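Local coordinates for protein tungsten-containing formylmethanofuran dehydrogenase 2 subunit C (PDB 5T5I) that forms a beta-helical subunit of the tungsten enzyme complex that probably interconverts carbon dioxide and formylmethanofuran in a methanogenic archaeon, at residues Q81-G86 with A100-G105. Numbering follows the deposited sequence.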
ATOM      1  N   GLN C  81     -46.556 -10.019 -28.156  1.00 27.16           N
ATOM      2  CA  GLN C  81     -45.508 -10.107 -29.175  1.00 25.51           C
ATOM      3  C   GLN C  81     -45.992  -9.612 -30.534  1.00 28.60           C
ATOM      4  O   GLN C  81     -47.020 -10.073 -31.009  1.00 28.55           O
ATOM      5  CB  GLN C  81     -44.998 -11.550 -29.306  1.00 26.40           C
ATOM      6  CG  GLN C  81     -43.853 -11.713 -30.306  1.00 27.99           C
ATOM      7  CD  GLN C  81     -43.194 -13.052 -30.159  1.00 33.38           C
ATOM      8  OE1 GLN C  81     -42.430 -13.275 -29.219  1.00 27.98           O
ATOM      9  NE2 GLN C  81     -43.511 -13.984 -31.037  1.00 29.50           N
ATOM     10  N   GLU C  82     -45.262  -8.648 -31.133  1.00 25.72           N
ATOM     11  CA  GLU C  82     -45.556  -8.092 -32.463  1.00 26.51           C
ATOM     12  C   GLU C  82     -46.947  -7.439 -32.596  1.00 31.47           C
ATOM     13  O   GLU C  82     -47.460  -7.326 -33.714  1.00 32.38           O
ATOM     14  CB  GLU C  82     -45.328  -9.166 -33.550  1.00 27.56           C
ATOM     15  CG  GLU C  82     -43.866  -9.563 -33.626  1.00 32.17           C
ATOM     16  CD  GLU C  82     -43.509 -10.747 -34.507  1.00 50.59           C
ATOM     17  OE1 GLU C  82     -44.408 -11.319 -35.158  1.00 48.90           O
ATOM     18  OE2 GLU C  82     -42.319 -11.125 -34.521  1.00 53.79           O
ATOM     19  N   MET C  83     -47.522  -6.929 -31.490  1.00 27.93           N
ATOM     20  CA  MET C  83     -48.814  -6.239 -31.558  1.00 28.45           C
ATOM     21  C   MET C  83     -48.633  -4.881 -32.270  1.00 32.95           C
ATOM     22  O   MET C  83     -47.538  -4.311 -32.228  1.00 31.79           O
ATOM     23  CB  MET C  83     -49.482  -6.110 -30.171  1.00 30.50           C
ATOM     24  CG  MET C  83     -48.803  -5.142 -29.221  1.00 33.27           C
ATOM     25  SD  MET C  83     -49.629  -5.102 -27.600  1.00 36.60           S
ATOM     26  CE  MET C  83     -50.728  -3.778 -27.840  1.00 33.43           C
ATOM     27  N   THR C  84     -49.677  -4.408 -32.974  1.00 30.71           N
ATOM     28  CA  THR C  84     -49.617  -3.158 -33.754  1.00 31.21           C
ATOM     29  C   THR C  84     -50.512  -2.040 -33.220  1.00 33.86           C
ATOM     30  O   THR C  84     -50.314  -0.893 -33.616  1.00 32.85           O
ATOM     31  CB  THR C  84     -49.990  -3.412 -35.233  1.00 41.42           C
ATOM     32  OG1 THR C  84     -51.410  -3.577 -35.344  1.00 45.27           O
ATOM     33  CG2 THR C  84     -49.239  -4.596 -35.857  1.00 37.80           C
ATOM     34  N   ALA C  85     -51.509  -2.358 -32.379  1.00 30.97           N
ATOM     35  CA  ALA C  85     -52.476  -1.380 -31.863  1.00 31.34           C
ATOM     36  C   ALA C  85     -53.230  -1.955 -30.671  1.00 35.19           C
ATOM     37  O   ALA C  85     -53.126  -3.149 -30.390  1.00 34.56           O
ATOM     38  CB  ALA C  85     -53.477  -1.016 -32.961  1.00 32.48           C
ATOM     39  N   GLY C  86     -54.000  -1.110 -30.006  1.00 32.84           N
ATOM     40  CA  GLY C  86     -54.778  -1.519 -28.848  1.00 32.64           C
ATOM     41  C   GLY C  86     -53.959  -1.481 -27.577  1.00 36.35           C
ATOM     42  O   GLY C  86     -52.888  -0.860 -27.527  1.00 36.12           O
ATOM     43  N   ALA C 100     -42.310  -8.210 -27.233  1.00 25.02           N
ATOM     44  CA  ALA C 100     -41.173  -8.391 -28.147  1.00 23.73           C
ATOM     45  C   ALA C 100     -41.590  -8.090 -29.602  1.00 28.38           C
ATOM     46  O   ALA C 100     -42.606  -8.602 -30.072  1.00 28.05           O
ATOM     47  CB  ALA C 100     -40.618  -9.809 -28.051  1.00 23.97           C
ATOM     48  N   GLY C 101     -40.861  -7.197 -30.264  1.00 25.54           N
ATOM     49  CA  GLY C 101     -41.157  -6.836 -31.648  1.00 25.30           C
ATOM     50  C   GLY C 101     -42.426  -6.028 -31.874  1.00 27.19           C
ATOM     51  O   GLY C 101     -42.843  -5.882 -33.018  1.00 27.09           O
ATOM     52  N   MET C 102     -43.040  -5.459 -30.827  1.00 24.94           N
ATOM     53  CA  MET C 102     -44.279  -4.686 -31.008  1.00 26.00           C
ATOM     54  C   MET C 102     -44.058  -3.431 -31.865  1.00 29.30           C
ATOM     55  O   MET C 102     -42.969  -2.851 -31.863  1.00 27.86           O
ATOM     56  CB  MET C 102     -44.981  -4.371 -29.668  1.00 28.74           C
ATOM     57  CG  MET C 102     -44.275  -3.384 -28.780  1.00 32.24           C
ATOM     58  SD  MET C 102     -45.182  -3.161 -27.212  1.00 37.60           S
ATOM     59  CE  MET C 102     -46.403  -2.048 -27.696  1.00 33.94           C
ATOM     60  N   LYS C 103     -45.077  -3.098 -32.672  1.00 27.74           N
ATOM     61  CA  LYS C 103     -45.075  -1.977 -33.630  1.00 27.94           C
ATOM     62  C   LYS C 103     -45.917  -0.773 -33.181  1.00 33.31           C
ATOM     63  O   LYS C 103     -45.652   0.338 -33.630  1.00 33.22           O
ATOM     64  CB  LYS C 103     -45.549  -2.468 -35.008  1.00 31.17           C
ATOM     65  CG  LYS C 103     -44.551  -3.386 -35.703  1.00 40.26           C
ATOM     66  CD  LYS C 103     -45.217  -4.474 -36.547  1.00 49.56           C
ATOM     67  CE  LYS C 103     -45.611  -5.671 -35.691  1.00 56.40           C
ATOM     68  NZ  LYS C 103     -46.382  -6.714 -36.441  1.00 44.55           N
ATOM     69  N   GLY C 104     -46.893  -0.992 -32.307  1.00 30.62           N
ATOM     70  CA  GLY C 104     -47.756   0.069 -31.795  1.00 30.86           C
ATOM     71  C   GLY C 104     -48.640  -0.410 -30.658  1.00 32.99           C
ATOM     72  O   GLY C 104     -48.593  -1.582 -30.282  1.00 30.37           O
ATOM     73  N   GLY C 105     -49.452   0.495 -30.126  1.00 30.98           N
ATOM     74  CA  GLY C 105     -50.310   0.196 -28.987  1.00 30.78           C
ATOM     75  C   GLY C 105     -49.547   0.343 -27.679  1.00 33.51           C
ATOM     76  O   GLY C 105     -48.438   0.898 -27.658  1.00 31.15           O
TER
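Glu82 and Met83 meet Ala100, Met102 and Lys103 where two loops of equal course lie on one another, a clear example of how successive coils of a beta-solenoid stack. The 81-86 and 100-105 segments run parallel, each leading into a strand of the parallel array, 87-90 and 106-109. Glu82 N donates to Ala100 O at 2.9 Å, and Met83 O receives Lys103 N at 2.8 Å almost in line with its C=O bond, with a weak second bond from Gly104 N. Between them Glu82 CA points its hydrogen at Gly101 O, 3.5 Å away. At the far end Ala85 CA lies 3.9 Å from Gly105 CA, a spacing in which a side chain on Gly105 would collide with Ala85 and Gly86 O.

Inside the coil Met83 and Met102 take nearly the same conformation and run alongside each other in the same direction, with Met83 CG 3.9 Å from Met102 CB. Met83 holds its CG between the backbone N and the carbonyl carbon (chi1 70°), beside Met102, while its CE approaches Gly105 CA; both methionines also touch Ile107, and Met83 reaches Pro23 of helix 23-26. An alanine in place of Met83 would probably open a gap beside Met102 CB and leave Ile107 and Pro23 less well packed.

The exposed side is polar. Thr84 and Lys103 run alongside each other, and Thr84 OG1 turns to Asp24 for its hydrogen bond. The bent Lys103 chain carries its amine back across the neighbouring coil, NZ passing 3.6 Å from Thr84 CG2. It ends in a 3.0 Å hydrogen bond from Lys103 NZ to Glu82 O, approaching 26° out of the carbonyl plane.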